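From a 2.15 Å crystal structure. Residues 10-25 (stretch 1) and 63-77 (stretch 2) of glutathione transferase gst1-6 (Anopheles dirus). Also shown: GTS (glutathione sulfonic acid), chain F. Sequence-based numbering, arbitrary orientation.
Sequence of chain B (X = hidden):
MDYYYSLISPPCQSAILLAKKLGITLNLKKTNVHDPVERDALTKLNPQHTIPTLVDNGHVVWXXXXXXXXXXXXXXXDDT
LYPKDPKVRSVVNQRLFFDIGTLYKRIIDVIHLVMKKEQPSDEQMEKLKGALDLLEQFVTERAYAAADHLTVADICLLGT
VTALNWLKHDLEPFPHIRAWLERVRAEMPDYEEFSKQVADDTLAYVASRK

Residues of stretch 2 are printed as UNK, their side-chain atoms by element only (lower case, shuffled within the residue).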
# COMPACT_ATOMS: atom_id res chain seq x y z
N PRO B 10 -7.86 8.47 10.47
CA PRO B 10 -8.62 7.98 9.32
C PRO B 10 -8.34 6.49 9.02
O PRO B 10 -9.24 5.73 8.70
CB PRO B 10 -8.17 8.91 8.19
CG PRO B 10 -7.90 10.20 8.92
CD PRO B 10 -7.13 9.70 10.13
N PRO B 11 -7.07 6.06 9.11
CA PRO B 11 -6.79 4.65 8.84
C PRO B 11 -7.60 3.72 9.77
O PRO B 11 -8.14 2.72 9.33
CB PRO B 11 -5.29 4.54 9.08
CG PRO B 11 -4.80 5.89 8.67
CD PRO B 11 -5.82 6.82 9.28
N CYS B 12 -7.68 4.08 11.05
CA CYS B 12 -8.42 3.28 12.04
C CYS B 12 -9.92 3.12 11.80
O CYS B 12 -10.53 2.19 12.31
CB CYS B 12 -8.23 3.85 13.44
SG CYS B 12 -6.57 3.83 14.08
N GLN B 13 -10.53 4.02 11.04
CA GLN B 13 -11.98 3.94 10.83
C GLN B 13 -12.43 2.82 9.92
O GLN B 13 -13.61 2.44 9.92
CB GLN B 13 -12.52 5.28 10.30
CG GLN B 13 -11.92 6.49 10.99
CD GLN B 13 -12.48 7.80 10.46
OE1 GLN B 13 -12.90 7.89 9.31
NE2 GLN B 13 -12.47 8.83 11.30
N SER B 14 -11.51 2.28 9.12
CA SER B 14 -11.84 1.20 8.19
C SER B 14 -12.32 -0.05 8.93
O SER B 14 -13.39 -0.57 8.64
CB SER B 14 -10.62 0.85 7.33
OG SER B 14 -10.19 1.97 6.58
N ALA B 15 -11.51 -0.53 9.87
CA ALA B 15 -11.83 -1.72 10.65
C ALA B 15 -13.09 -1.53 11.51
O ALA B 15 -13.83 -2.48 11.76
CB ALA B 15 -10.65 -2.11 11.53
N ILE B 16 -13.32 -0.30 11.95
CA ILE B 16 -14.50 0.02 12.74
C ILE B 16 -15.75 -0.16 11.87
O ILE B 16 -16.68 -0.88 12.24
CB ILE B 16 -14.46 1.49 13.24
CG1 ILE B 16 -13.31 1.69 14.23
CG2 ILE B 16 -15.79 1.88 13.86
CD1 ILE B 16 -13.38 0.79 15.46
N LEU B 17 -15.77 0.49 10.72
CA LEU B 17 -16.91 0.39 9.82
C LEU B 17 -17.12 -1.05 9.36
O LEU B 17 -18.23 -1.59 9.44
CB LEU B 17 -16.70 1.31 8.61
CG LEU B 17 -17.48 2.63 8.53
CD1 LEU B 17 -17.91 3.09 9.89
CD2 LEU B 17 -16.62 3.68 7.84
N LEU B 18 -16.05 -1.67 8.89
CA LEU B 18 -16.14 -3.05 8.42
C LEU B 18 -16.71 -3.91 9.54
O LEU B 18 -17.61 -4.71 9.32
CB LEU B 18 -14.74 -3.53 8.01
CG LEU B 18 -14.57 -4.93 7.41
CD1 LEU B 18 -14.71 -5.98 8.51
CD2 LEU B 18 -15.58 -5.14 6.30
N ALA B 19 -16.20 -3.72 10.76
CA ALA B 19 -16.66 -4.48 11.91
C ALA B 19 -18.18 -4.42 12.05
O ALA B 19 -18.83 -5.45 12.29
CB ALA B 19 -16.00 -3.96 13.19
N LYS B 20 -18.74 -3.22 11.91
CA LYS B 20 -20.17 -3.01 12.03
C LYS B 20 -20.94 -3.74 10.94
O LYS B 20 -21.98 -4.34 11.19
CB LYS B 20 -20.50 -1.52 11.97
CG LYS B 20 -19.79 -0.67 13.01
CD LYS B 20 -20.35 0.75 13.03
CE LYS B 20 -19.56 1.64 13.97
NZ LYS B 20 -19.45 1.05 15.34
N LYS B 21 -20.41 -3.68 9.73
CA LYS B 21 -21.04 -4.31 8.58
C LYS B 21 -21.12 -5.83 8.69
O LYS B 21 -22.04 -6.43 8.14
CB LYS B 21 -20.28 -3.95 7.30
CG LYS B 21 -21.01 -3.02 6.34
CD LYS B 21 -22.14 -3.74 5.63
CE LYS B 21 -22.69 -2.90 4.49
NZ LYS B 21 -23.80 -3.56 3.78
N LEU B 22 -20.17 -6.45 9.39
CA LEU B 22 -20.12 -7.91 9.52
C LEU B 22 -20.46 -8.49 10.89
O LEU B 22 -20.33 -9.70 11.11
CB LEU B 22 -18.72 -8.42 9.12
CG LEU B 22 -18.13 -8.05 7.76
CD1 LEU B 22 -16.68 -8.48 7.72
CD2 LEU B 22 -18.93 -8.71 6.63
N GLY B 23 -20.88 -7.63 11.82
CA GLY B 23 -21.24 -8.10 13.14
C GLY B 23 -20.11 -8.63 14.00
O GLY B 23 -20.28 -9.60 14.73
N ILE B 24 -18.94 -7.99 13.92
CA ILE B 24 -17.79 -8.43 14.70
C ILE B 24 -17.62 -7.56 15.94
O ILE B 24 -17.67 -6.33 15.86
CB ILE B 24 -16.46 -8.35 13.89
CG1 ILE B 24 -16.58 -9.09 12.56
CG2 ILE B 24 -15.33 -9.00 14.68
CD1 ILE B 24 -15.33 -9.00 11.70
N THR B 25 -17.43 -8.20 17.09
CA THR B 25 -17.23 -7.45 18.32
C THR B 25 -15.77 -7.08 18.46
O THR B 25 -14.89 -7.94 18.50
CB THR B 25 -17.65 -8.26 19.57
OG1 THR B 25 -19.07 -8.49 19.54
CG2 THR B 25 -17.31 -7.47 20.84
N UNK B 63 -1.75 -2.34 9.95
CA UNK B 63 -1.92 -1.76 8.62
C UNK B 63 -3.41 -1.97 8.41
O UNK B 63 -3.86 -3.10 8.20
o UNK B 63 1.59 -0.19 7.57
c UNK B 63 -1.15 -2.51 7.51
o UNK B 63 -0.13 -0.12 6.21
c UNK B 63 0.61 -0.73 7.02
c UNK B 63 0.33 -2.19 7.35
N UNK B 64 -4.16 -0.88 8.49
CA UNK B 64 -5.60 -0.88 8.31
C UNK B 64 -6.05 -1.81 7.19
O UNK B 64 -7.12 -2.43 7.25
c UNK B 64 -6.08 0.55 8.01
o UNK B 64 -5.52 1.06 6.80
N UNK B 65 -5.23 -1.91 6.16
CA UNK B 65 -5.55 -2.75 5.02
C UNK B 65 -5.38 -4.23 5.32
O UNK B 65 -6.17 -5.05 4.88
c UNK B 65 -4.67 -2.35 3.83
c UNK B 65 -5.61 -0.32 2.68
o UNK B 65 -4.85 3.25 2.95
c UNK B 65 -4.69 -0.88 3.57
c UNK B 65 -3.85 1.36 4.00
c UNK B 65 -3.82 -0.02 4.22
c UNK B 65 -5.65 1.06 2.45
c UNK B 65 -4.78 1.89 3.12
N UNK B 66 -4.34 -4.56 6.07
CA UNK B 66 -4.09 -5.94 6.42
C UNK B 66 -5.15 -6.37 7.44
O UNK B 66 -5.65 -7.49 7.38
c UNK B 66 -2.67 -6.11 7.00
N UNK B 67 -5.50 -5.48 8.36
CA UNK B 67 -6.53 -5.79 9.36
C UNK B 67 -7.86 -6.02 8.65
O UNK B 67 -8.55 -7.01 8.90
c UNK B 67 -7.93 -4.92 11.26
c UNK B 67 -5.45 -3.42 12.24
c UNK B 67 -6.70 -4.66 10.38
c UNK B 67 -5.43 -4.54 11.23
N UNK B 68 -8.21 -5.10 7.75
CA UNK B 68 -9.45 -5.21 7.00
C UNK B 68 -9.54 -6.55 6.29
O UNK B 68 -10.44 -7.33 6.55
c UNK B 68 -10.70 -4.36 4.98
c UNK B 68 -9.83 -2.74 6.64
c UNK B 68 -9.57 -4.07 5.94
N UNK B 69 -8.61 -6.82 5.38
CA UNK B 69 -8.61 -8.06 4.63
C UNK B 69 -8.60 -9.31 5.52
O UNK B 69 -9.13 -10.35 5.14
c UNK B 69 -7.41 -8.11 3.68
c UNK B 69 -7.32 -6.97 2.66
c UNK B 69 -8.61 -6.88 1.85
c UNK B 69 -6.14 -7.25 1.73
N UNK B 70 -8.01 -9.20 6.69
CA UNK B 70 -7.96 -10.30 7.63
C UNK B 70 -9.35 -10.61 8.21
O UNK B 70 -9.77 -11.76 8.24
c UNK B 70 -7.06 -10.93 9.94
o UNK B 70 -7.26 -13.57 13.17
c UNK B 70 -6.44 -13.03 10.99
c UNK B 70 -7.20 -12.71 12.10
c UNK B 70 -6.37 -12.14 9.91
c UNK B 70 -7.90 -11.52 12.14
c UNK B 70 -7.83 -10.64 11.07
c UNK B 70 -6.99 -9.97 8.78
N UNK B 71 -10.04 -9.57 8.68
CA UNK B 71 -11.36 -9.71 9.28
C UNK B 71 -12.39 -10.26 8.30
O UNK B 71 -13.22 -11.10 8.66
c UNK B 71 -11.36 -8.69 12.26
c UNK B 71 -11.15 -7.79 11.06
c UNK B 71 -11.70 -6.41 11.34
c UNK B 71 -11.86 -8.37 9.82
N UNK B 72 -12.36 -9.76 7.07
CA UNK B 72 -13.29 -10.21 6.05
C UNK B 72 -13.09 -11.70 5.80
O UNK B 72 -14.04 -12.48 5.88
c UNK B 72 -13.09 -9.44 4.72
c UNK B 72 -14.05 -9.97 3.67
c UNK B 72 -13.29 -7.96 4.93
N UNK B 73 -11.85 -12.09 5.51
CA UNK B 73 -11.53 -13.49 5.24
C UNK B 73 -11.89 -14.37 6.42
O UNK B 73 -12.44 -15.46 6.25
o UNK B 73 -7.18 -13.10 4.09
o UNK B 73 -8.01 -13.23 2.07
c UNK B 73 -10.03 -13.65 4.92
c UNK B 73 -8.14 -13.04 3.29
c UNK B 73 -9.54 -12.71 3.80
N UNK B 74 -11.60 -13.89 7.62
CA UNK B 74 -11.89 -14.63 8.84
C UNK B 74 -13.36 -14.64 9.28
O UNK B 74 -13.88 -15.68 9.70
o UNK B 74 -9.67 -14.12 9.68
c UNK B 74 -11.06 -14.09 10.02
c UNK B 74 -11.27 -14.94 11.25
N UNK B 75 -14.03 -13.49 9.19
CA UNK B 75 -15.41 -13.41 9.66
C UNK B 75 -16.54 -13.15 8.66
O UNK B 75 -17.71 -13.33 9.01
c UNK B 75 -14.81 -13.86 12.71
c UNK B 75 -12.84 -13.44 14.00
c UNK B 75 -12.59 -12.29 13.26
o UNK B 75 -11.98 -13.81 15.01
c UNK B 75 -14.58 -12.72 11.94
c UNK B 75 -13.46 -11.94 12.23
c UNK B 75 -13.95 -14.22 13.73
c UNK B 75 -15.48 -12.37 10.79
N UNK B 76 -16.21 -12.75 7.44
CA UNK B 76 -17.25 -12.48 6.45
C UNK B 76 -18.00 -13.74 6.05
O UNK B 76 -17.41 -14.72 5.61
c UNK B 76 -16.65 -11.83 5.22
N UNK B 77 -19.32 -13.70 6.22
CA UNK B 77 -20.19 -14.81 5.86
C UNK B 77 -20.30 -14.86 4.34
O UNK B 77 -20.79 -15.83 3.77
c UNK B 77 -21.57 -14.60 6.50
c UNK B 77 -22.40 -16.96 6.12
n UNK B 77 -23.65 -17.54 4.03
c UNK B 77 -22.69 -15.48 5.93
c UNK B 77 -23.48 -17.82 5.49
N1 GTS F . -0.56 2.53 6.87
CA1 GTS F . -0.98 2.54 8.25
C1 GTS F . -2.34 1.90 8.26
O11 GTS F . -2.65 1.27 9.25
O12 GTS F . -3.09 2.01 7.27
CB1 GTS F . -0.99 3.98 8.71
CG1 GTS F . -1.41 4.16 10.18
CD1 GTS F . -0.68 5.33 10.84
OE1 GTS F . 0.15 6.02 10.22
N2 GTS F . -1.04 5.54 12.10
CA2 GTS F . -0.46 6.63 12.88
C2 GTS F . 0.38 6.08 13.98
O2 GTS F . 0.00 5.09 14.63
CB2 GTS F . -1.48 7.54 13.57
SG2 GTS F . -2.66 8.47 12.55
O1S GTS F . -3.48 7.63 11.74
O2S GTS F . -3.47 9.20 13.45
O3S GTS F . -1.96 9.38 11.68
N3 GTS F . 1.52 6.72 14.18
CA3 GTS F . 2.43 6.31 15.21
C3 GTS F . 3.82 6.17 14.70
O31 GTS F . 4.66 5.84 15.52
O32 GTS F . 4.03 6.42 13.50
O HOH W 1 -7.79 1.88 5.57

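Position 63 carries three carbons, the third bearing two oxygens, and points away from stretch 1; it is Glu-63, at the N-cap position, and its OE1 accepts a hydrogen bond from N1 of GTS at 2.8 Å. Position 64 has one carbon and one oxygen. Its CB lies 3.3 Å from Pro-11 O, and the short side chain identifies Ser-64, whose N and OG each donate to the GTS carboxylate, to O11 and O12, both at 2.7 Å. A water donates to Ser-64 OG (2.7 Å from its oxygen) and also bonds Ser-14 OG (2.6 Å), bridging the two stretches.

Position 65, one carbon, then a ring of six carbons bearing an oxygen, makes no contact with stretch 1 and is Tyr-65; its CE1 comes within 3.4 Å of GTS O12. Position 66, a single carbon out of reach, is Ala-66. Position 67 has four carbons forked at the first, one arm two carbons long, and meets Ala-15: this is Ile-67, with CG2 3.9 Å from Ala-15 CB. At position 68 one carbon carries two others, packed against Ser-14. It is Val-68, and its CG2 lies 3.7 Å from Ser-14 CB.

Position 69, four carbons forked at the second and directed away, is Leu-69. Position 70 is one carbon, then a ring of six carbons bearing an oxygen, out of reach: Tyr-70. Position 71 again has four carbons forked at the second, but faces stretch 1 and touches Ala-15, Leu-18 and Ile-24. It is Leu-71, whose CB lies 3.9 Å from Leu-18 CD1 and 4.0 Å from Ile-24 CD1. Position 72, one carbon carrying two, packs against Leu-18 and Leu-22: Val-72, its CG2 3.9 Å from Leu-18 CD2.

Position 73, three carbons ending in two oxygens, is Glu-73, without contact. Position 74, one carbon carrying an oxygen and a carbon, is Thr-74; its OG1 donates back to Tyr-70 O at 2.8 Å. Position 75, one carbon, then a ring of six carbons bearing an oxygen, lies against Ile-24: Tyr-75, with CB 3.5 Å from Ile-24 CD1. Position 76, one carbon, meets Leu-22: Ala-76, its CB 4.1 Å from Leu-22 CD2. Position 77, four carbons in a row ending in nitrogen, is Lys-77, whose end leads away.

The helices run nearly parallel, 15° apart, with axes 9.1 Å apart at closest approach. No direct hydrogen bond crosses between them, so apolar packing dominates. At Ala-15 the backbones are close, its CA 5.6 Å from Val-68 CA, and the methyl packs on Ile-67 and Leu-71, while Leu-18, Leu-22 and Ile-24 extend the contact toward the C-terminal end of stretch 2.

Stretch 2, residues 63-77: ESYAIVLYLVETYAK
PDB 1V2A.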